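Local coordinates for protein proteinase K (Serratia sp., PDB 2B6N) that probably cleaves internal peptide bonds as a calcium-binding serine endopeptidase of the subtilase family, this chain being its catalytic domain, at residues 55-61 with 94-100; 141-145 with 172-176; 236-240 with 252-256. One frame throughout, in Å; residues are numbered along the deposited sequence.

Contact 1. Residues 55-61 with 94-100; sequences SGYDFID and VGVRVLN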
# COMPACT_ATOMS: atom_id res chain seq x y z
N SER A 55 -6.15 2.65 16.29
CA SER A 55 -5.04 3.61 16.25
C SER A 55 -3.75 3.06 16.82
O SER A 55 -3.75 2.37 17.85
CB SER A 55 -5.41 4.89 17.00
OG SER A 55 -6.52 5.53 16.40
N GLY A 56 -2.64 3.36 16.13
CA GLY A 56 -1.31 3.02 16.63
C GLY A 56 -0.76 4.21 17.40
O GLY A 56 -0.64 4.19 18.64
N TYR A 57 -0.39 5.25 16.67
CA TYR A 57 0.08 6.48 17.30
C TYR A 57 -0.10 7.63 16.34
O TYR A 57 -0.04 7.44 15.12
CB TYR A 57 1.57 6.41 17.72
CG TYR A 57 1.86 7.47 18.77
CD1 TYR A 57 1.48 7.26 20.09
CD2 TYR A 57 2.45 8.69 18.43
CE1 TYR A 57 1.70 8.21 21.06
CE2 TYR A 57 2.68 9.67 19.42
CZ TYR A 57 2.29 9.41 20.73
OH TYR A 57 2.46 10.34 21.74
N ASP A 58 -0.31 8.83 16.89
CA ASP A 58 -0.45 10.04 16.12
C ASP A 58 0.74 10.96 16.37
O ASP A 58 0.83 11.59 17.43
CB ASP A 58 -1.80 10.70 16.46
CG ASP A 58 -2.06 12.00 15.69
OD1 ASP A 58 -1.11 12.57 15.10
OD2 ASP A 58 -3.22 12.45 15.67
N PHE A 59 1.67 11.01 15.41
CA PHE A 59 2.85 11.89 15.50
C PHE A 59 2.60 13.34 15.07
O PHE A 59 3.48 14.19 15.22
CB PHE A 59 4.05 11.26 14.77
CG PHE A 59 4.56 10.02 15.44
CD1 PHE A 59 4.20 8.75 14.97
CD2 PHE A 59 5.35 10.12 16.60
CE1 PHE A 59 4.65 7.59 15.61
CE2 PHE A 59 5.80 8.98 17.25
CZ PHE A 59 5.45 7.71 16.76
N ILE A 60 1.40 13.64 14.60
CA ILE A 60 1.03 15.05 14.37
C ILE A 60 0.59 15.68 15.70
O ILE A 60 1.13 16.73 16.11
CB ILE A 60 -0.08 15.18 13.31
CG1 ILE A 60 0.40 14.59 11.98
CG2 ILE A 60 -0.53 16.66 13.15
CD1 ILE A 60 1.58 15.34 11.33
N ASP A 61 -0.36 15.04 16.38
CA ASP A 61 -0.92 15.56 17.65
C ASP A 61 -0.17 15.09 18.90
O ASP A 61 -0.41 15.62 19.99
CB ASP A 61 -2.40 15.20 17.78
CG ASP A 61 -3.27 15.91 16.76
OD1 ASP A 61 -2.85 16.93 16.18
OD2 ASP A 61 -4.41 15.44 16.54
N VAL A 94 -3.79 -0.93 11.50
CA VAL A 94 -3.32 -0.00 12.53
C VAL A 94 -2.88 1.32 11.90
O VAL A 94 -1.96 1.38 11.08
CB VAL A 94 -2.16 -0.62 13.38
CG1 VAL A 94 -1.64 0.43 14.41
CG2 VAL A 94 -2.61 -1.86 14.10
N GLY A 95 -3.54 2.40 12.31
CA GLY A 95 -3.19 3.73 11.83
C GLY A 95 -1.99 4.33 12.54
O GLY A 95 -1.93 4.37 13.79
N VAL A 96 -1.02 4.77 11.75
CA VAL A 96 0.15 5.49 12.26
C VAL A 96 0.13 6.84 11.56
O VAL A 96 0.47 6.94 10.39
CB VAL A 96 1.47 4.71 12.01
CG1 VAL A 96 2.66 5.43 12.64
CG2 VAL A 96 1.34 3.32 12.62
N ARG A 97 -0.33 7.87 12.27
CA ARG A 97 -0.54 9.18 11.64
C ARG A 97 0.72 10.04 11.65
O ARG A 97 1.21 10.49 12.72
CB ARG A 97 -1.76 9.90 12.26
CG ARG A 97 -1.95 11.32 11.73
CD ARG A 97 -3.25 11.94 12.25
NE ARG A 97 -3.54 13.24 11.63
CZ ARG A 97 -3.72 14.39 12.28
NH1 ARG A 97 -3.66 14.46 13.61
NH2 ARG A 97 -3.98 15.49 11.58
N VAL A 98 1.25 10.28 10.44
CA VAL A 98 2.46 11.09 10.29
C VAL A 98 2.23 12.27 9.35
O VAL A 98 3.15 13.08 9.10
CB VAL A 98 3.67 10.26 9.82
CG1 VAL A 98 3.96 9.13 10.80
CG2 VAL A 98 3.48 9.70 8.39
N LEU A 99 1.01 12.37 8.83
CA LEU A 99 0.66 13.42 7.88
C LEU A 99 -0.54 14.15 8.43
O LEU A 99 -1.44 13.51 8.99
CB LEU A 99 0.32 12.83 6.49
CG LEU A 99 1.42 12.02 5.80
CD1 LEU A 99 0.96 11.60 4.40
CD2 LEU A 99 2.72 12.84 5.73
N ASN A 100 -0.53 15.48 8.30
CA ASN A 100 -1.58 16.32 8.90
C ASN A 100 -2.90 16.39 8.09
O ASN A 100 -3.09 15.65 7.11
CB ASN A 100 -1.01 17.73 9.22
CG ASN A 100 -0.57 18.50 7.99
OD1 ASN A 100 -1.11 18.30 6.89
ND2 ASN A 100 0.39 19.39 8.16
O HOH W 1 -4.35 17.54 13.69
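Tyr-57 and Arg-97 join neighbouring parallel strands: Arg-97 N donates to Tyr-57 O at 2.9 Å, and Phe-59 N returns a bond to Arg-97 O at 2.8 Å. Earlier in the run, Gly-95 O takes a short bond from Gly-56 N (2.6 Å) and a weak one from Tyr-57 N. This doubled acceptor marks a beta bulge, where the register slips by one residue. Gly-56 CA sits there against Val-94 CG1. Strand 53-58, outermost in the sheet, and strand 92-97 are linked through helix 72-81 as a beta-alpha-beta crossover.

Phe-59 packs on the face carrying Tyr-57 and Val-96. It meets Val-96 CG1 with its ring edge, while Tyr-57 CD2 stands over the centre of that same ring; helix 107-120 covers this side through Ala-112 and Trp-116.

The charges lie on the other face. With CG trans to the backbone N (chi1 175°) and the chain extended as far as NE, Arg-97 runs alongside Asp-58. Its NH1 reaches the syn lone pair of Asp-58 OD2 at 2.9 Å, nearly in the guanidinium plane although the carboxylate is turned 76° from it. Asp-61 OD2 adds a weaker salt bridge to NH1 at 3.2 Å, and a water links Asp-61 OD1 to Arg-97 NH2. Ile-60 CB lies 3.7 Å above one guanidinium face. Asp-58 OD1 accepts from Ile-60 N, an Asx turn, and from Asp-61 N at 2.9 Å, which extends it to an Asx motif and holds Asp-61 near the arginine.

Two carboxylates share one guanidinium nitrogen, so each acid is probably stabilised in its ionised form, and Asp-58 ties the turn and the arginine together through its two oxygens.

Contact 2. Residues 141-145 with 172-176; sequences DAVNA and AADAI
Asn-144, on helix 137-148, reaches across to Asp-174 in the loop that leads into strand 176-181. From CB the side chain leaves with CG trans to its own carbonyl carbon (chi1 -71°), which turns the amide toward the loop. CG itself comes only to 4.1 Å from Asp-174 N; the contact is made by the two atoms beyond it. OD1 accepts from Asp-174 N at 3.0 Å, with an N-H...O angle of 155° and the donor tilted 30° from the plane of the amide. The same oxygen lies 3.4 Å from Asp-174 CB and 4.0 Å from Ala-172 CB, so the methyl and the methylene border the acceptor.

The loop residues gripped here form a type I beta turn from Ala-172 to Ala-175, closed by Ala-175 N donating to Ala-172 O. Helix 137-148 is the connection of a beta-alpha-beta crossover between strands 125-129 and 152-156 of the parallel subtilase sheet, and strand 176-181 is the next strand along; the asparagine therefore ties a crossover helix to the entry of a neighbouring strand.

At the other branch of the amide, ND2 donates to a water at 3.1 Å, and that water also accepts from Ala-173 N at 3.0 Å. Successive backbone N-H groups of the turn are thus held by the two ends of one amide, one directly and one through water. One residue back on the helix, Val-143 CG1 packs against Ala-175 CB at 4.1 Å and also touches Ala-172 CB; Phe-153 of strand 152-156 and Ile-114 of helix 107-120 border the same valine.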
# COMPACT_ATOMS: atom_id res chain seq x y z
N ASP A 141 17.29 4.85 5.95
CA ASP A 141 17.85 4.06 7.04
C ASP A 141 16.76 3.55 7.97
O ASP A 141 16.83 2.40 8.44
CB ASP A 141 18.82 4.88 7.88
CG ASP A 141 20.16 5.11 7.19
OD1 ASP A 141 20.49 4.43 6.19
OD2 ASP A 141 20.87 6.00 7.69
N ALA A 142 15.79 4.41 8.27
CA ALA A 142 14.73 4.01 9.17
C ALA A 142 13.90 2.88 8.54
O ALA A 142 13.52 1.94 9.23
CB ALA A 142 13.84 5.20 9.58
N VAL A 143 13.62 3.00 7.24
CA VAL A 143 12.88 1.95 6.51
C VAL A 143 13.67 0.64 6.48
O VAL A 143 13.14 -0.42 6.82
CB VAL A 143 12.52 2.37 5.06
CG1 VAL A 143 11.94 1.16 4.28
CG2 VAL A 143 11.52 3.51 5.06
N ASN A 144 14.92 0.72 6.07
CA ASN A 144 15.78 -0.46 5.95
C ASN A 144 15.95 -1.16 7.31
O ASN A 144 15.90 -2.39 7.38
CB ASN A 144 17.15 -0.08 5.36
CG ASN A 144 17.08 0.28 3.89
OD1 ASN A 144 16.18 -0.10 3.16
ND2 ASN A 144 18.08 1.04 3.44
N ALA A 145 16.08 -0.38 8.38
CA ALA A 145 16.16 -0.93 9.73
C ALA A 145 14.87 -1.63 10.16
O ALA A 145 14.93 -2.71 10.78
CB ALA A 145 16.56 0.17 10.77
N ALA A 172 14.68 3.60 -1.17
CA ALA A 172 15.24 2.79 -0.08
C ALA A 172 15.41 1.35 -0.56
O ALA A 172 14.46 0.74 -1.06
CB ALA A 172 14.36 2.84 1.17
N ALA A 173 16.62 0.81 -0.39
CA ALA A 173 16.96 -0.52 -0.95
C ALA A 173 15.97 -1.62 -0.60
O ALA A 173 15.59 -2.44 -1.45
CB ALA A 173 18.34 -0.93 -0.47
N ASP A 174 15.55 -1.66 0.66
CA ASP A 174 14.74 -2.78 1.11
C ASP A 174 13.24 -2.50 1.16
O ASP A 174 12.47 -3.34 1.62
CB ASP A 174 15.27 -3.34 2.44
CG ASP A 174 16.59 -4.07 2.26
OD1 ASP A 174 16.85 -4.58 1.15
OD2 ASP A 174 17.37 -4.10 3.21
N ALA A 175 12.84 -1.31 0.70
CA ALA A 175 11.42 -1.01 0.47
C ALA A 175 10.96 -1.76 -0.77
O ALA A 175 11.76 -1.96 -1.71
CB ALA A 175 11.21 0.50 0.29
N ILE A 176 9.70 -2.19 -0.77
CA ILE A 176 9.05 -2.66 -2.01
C ILE A 176 8.41 -1.41 -2.60
O ILE A 176 7.48 -0.83 -2.00
CB ILE A 176 7.98 -3.74 -1.75
CG1 ILE A 176 8.62 -5.00 -1.16
CG2 ILE A 176 7.24 -4.13 -3.05
CD1 ILE A 176 7.63 -5.87 -0.39
O HOH W 2 18.92 2.37 0.81

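Contact 3. Residues 236-240 with 252-256; sequences LYLDE and LLKTR
The last two helices of the subtilase domain, 223-240 and 246-256, meet here through Tyr-237 and Glu-240 on one side and Leu-252, Leu-253 and Arg-256 on the other. The first carries Ser-224, the predicted nucleophile, at its opposite end. The short segments make an angle of 104°, with their axes 12.4 Å apart, and the gap is bridged by side chains.

Tyr-237 extends from its helix toward the second, where the leucines gather along the CD1-CE1 rim of its ring. Leu-252 CD2 approaches Tyr-237 CD1 to 3.7 Å, and Leu-253 CD2 lies equally near Tyr-237 CE1, with Leu-253 N at the ring edge. The phenol oxygen lies alongside the arginine chain, 3.5 Å from Arg-256 CB, and bonds to Phe-275 O, near the C-terminus, which holds the far end of the ring.

Arg-256 slides past the tyrosine in the opposite sense, its chain extended from CG to NE. NH1 sits 3.4 Å above the ring plane, toward the rim, and CZ is 4.8 Å from the ring centroid, over the ring face: a cation-pi contact. The guanidinium stands almost upright on the ring, the planes being 85° apart. Leu-252 CD2 covers one guanidinium face, 3.8 Å above its centre.

Glu-240, its chain extended with CG trans to its backbone N (chi1 180°), meets the guanidinium end-on. NH1 donates to OE1 and NH2 to OE2, both at 2.9 Å and nearly straight, with the two planar groups close to coplanar.

The paired bonds fix the rotation of the guanidinium while ring and leucine confine it; each charge is countered by the other, which probably keeps both residues ionised although they are partly enclosed.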
# COMPACT_ATOMS: atom_id res chain seq x y z
N LEU A 236 -1.99 -11.15 2.32
CA LEU A 236 -2.48 -12.47 1.86
C LEU A 236 -1.40 -13.54 1.96
O LEU A 236 -1.66 -14.64 2.46
CB LEU A 236 -2.95 -12.41 0.40
CG LEU A 236 -4.13 -11.49 0.06
CD1 LEU A 236 -4.49 -11.63 -1.42
CD2 LEU A 236 -5.35 -11.78 0.92
N TYR A 237 -0.19 -13.22 1.50
CA TYR A 237 0.90 -14.18 1.49
C TYR A 237 1.32 -14.56 2.91
O TYR A 237 1.71 -15.68 3.17
CB TYR A 237 2.13 -13.65 0.74
CG TYR A 237 1.97 -13.43 -0.75
CD1 TYR A 237 3.04 -12.92 -1.49
CD2 TYR A 237 0.77 -13.69 -1.42
CE1 TYR A 237 2.94 -12.71 -2.86
CE2 TYR A 237 0.66 -13.48 -2.82
CZ TYR A 237 1.76 -12.98 -3.52
OH TYR A 237 1.71 -12.72 -4.87
N LEU A 238 1.24 -13.59 3.83
CA LEU A 238 1.63 -13.82 5.23
C LEU A 238 0.55 -14.58 6.02
O LEU A 238 0.85 -15.18 7.06
CB LEU A 238 1.99 -12.49 5.90
CG LEU A 238 3.39 -11.93 5.57
CD1 LEU A 238 3.51 -10.45 6.00
CD2 LEU A 238 4.51 -12.79 6.20
N ASP A 239 -0.69 -14.53 5.55
CA ASP A 239 -1.77 -15.38 6.06
C ASP A 239 -1.50 -16.82 5.58
O ASP A 239 -1.49 -17.76 6.38
CB ASP A 239 -3.11 -14.84 5.52
CG ASP A 239 -4.33 -15.69 5.89
OD1 ASP A 239 -4.21 -16.73 6.57
OD2 ASP A 239 -5.44 -15.30 5.47
N GLU A 240 -1.26 -16.96 4.28
CA GLU A 240 -0.87 -18.25 3.67
C GLU A 240 0.37 -18.89 4.31
O GLU A 240 0.40 -20.10 4.58
CB GLU A 240 -0.65 -18.06 2.17
CG GLU A 240 -0.23 -19.31 1.41
CD GLU A 240 0.24 -19.01 -0.01
OE1 GLU A 240 0.15 -17.85 -0.45
OE2 GLU A 240 0.70 -19.95 -0.70
N LEU A 252 8.44 -13.58 -3.41
CA LEU A 252 7.18 -14.24 -3.76
C LEU A 252 6.30 -13.29 -4.58
O LEU A 252 5.68 -13.70 -5.56
CB LEU A 252 6.44 -14.71 -2.52
CG LEU A 252 5.37 -15.80 -2.69
CD1 LEU A 252 5.94 -17.06 -3.43
CD2 LEU A 252 4.84 -16.17 -1.33
N LEU A 253 6.24 -12.03 -4.17
CA LEU A 253 5.53 -11.02 -4.97
C LEU A 253 6.06 -10.99 -6.40
O LEU A 253 5.29 -10.95 -7.36
CB LEU A 253 5.66 -9.62 -4.33
CG LEU A 253 4.75 -9.30 -3.14
CD1 LEU A 253 5.25 -8.06 -2.37
CD2 LEU A 253 3.31 -9.08 -3.62
N LYS A 254 7.39 -11.02 -6.53
CA LYS A 254 8.04 -10.93 -7.82
C LYS A 254 7.86 -12.20 -8.65
O LYS A 254 7.63 -12.11 -9.85
CB LYS A 254 9.53 -10.61 -7.67
CG LYS A 254 9.81 -9.19 -7.18
CD LYS A 254 11.31 -8.96 -7.08
N THR A 255 7.96 -13.36 -8.01
CA THR A 255 7.84 -14.64 -8.76
C THR A 255 6.39 -14.95 -9.15
O THR A 255 6.14 -15.60 -10.17
CB THR A 255 8.47 -15.87 -8.03
OG1 THR A 255 7.75 -16.15 -6.83
CG2 THR A 255 9.93 -15.66 -7.71
N ARG A 256 5.44 -14.46 -8.36
CA ARG A 256 4.00 -14.67 -8.64
C ARG A 256 3.40 -13.64 -9.60
O ARG A 256 2.32 -13.85 -10.15
CB ARG A 256 3.21 -14.72 -7.32
CG ARG A 256 3.40 -16.06 -6.58
CD ARG A 256 2.62 -16.13 -5.27
NE ARG A 256 2.68 -17.45 -4.64
CZ ARG A 256 2.08 -17.76 -3.48
NH1 ARG A 256 1.37 -16.84 -2.84
NH2 ARG A 256 2.17 -18.99 -2.98

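Overall arrangement
Contacts 2 and 3 have centres about 19 Å apart and touch directly: Ile-176 CD1, just past the turn, packs on Leu-253 CD1 at 3.8 Å, so the start of strand 176-181 rests on helix 246-256. Contact 1 stands apart, about 20 Å centre to centre from contact 2 and about 28 Å from contact 3, on the other side of the chain's centre from the latter. It lies nearest the predicted catalytic machinery: the Leu-99 side chain is about 4 Å from that of Asp-39 and about 5 Å from that of His-72. Contact 3 lies closer to the calcium site, the Tyr-237 side chain about 10 Å from that of Asp-14, a calcium ligand; contact 2 is remote from both sites.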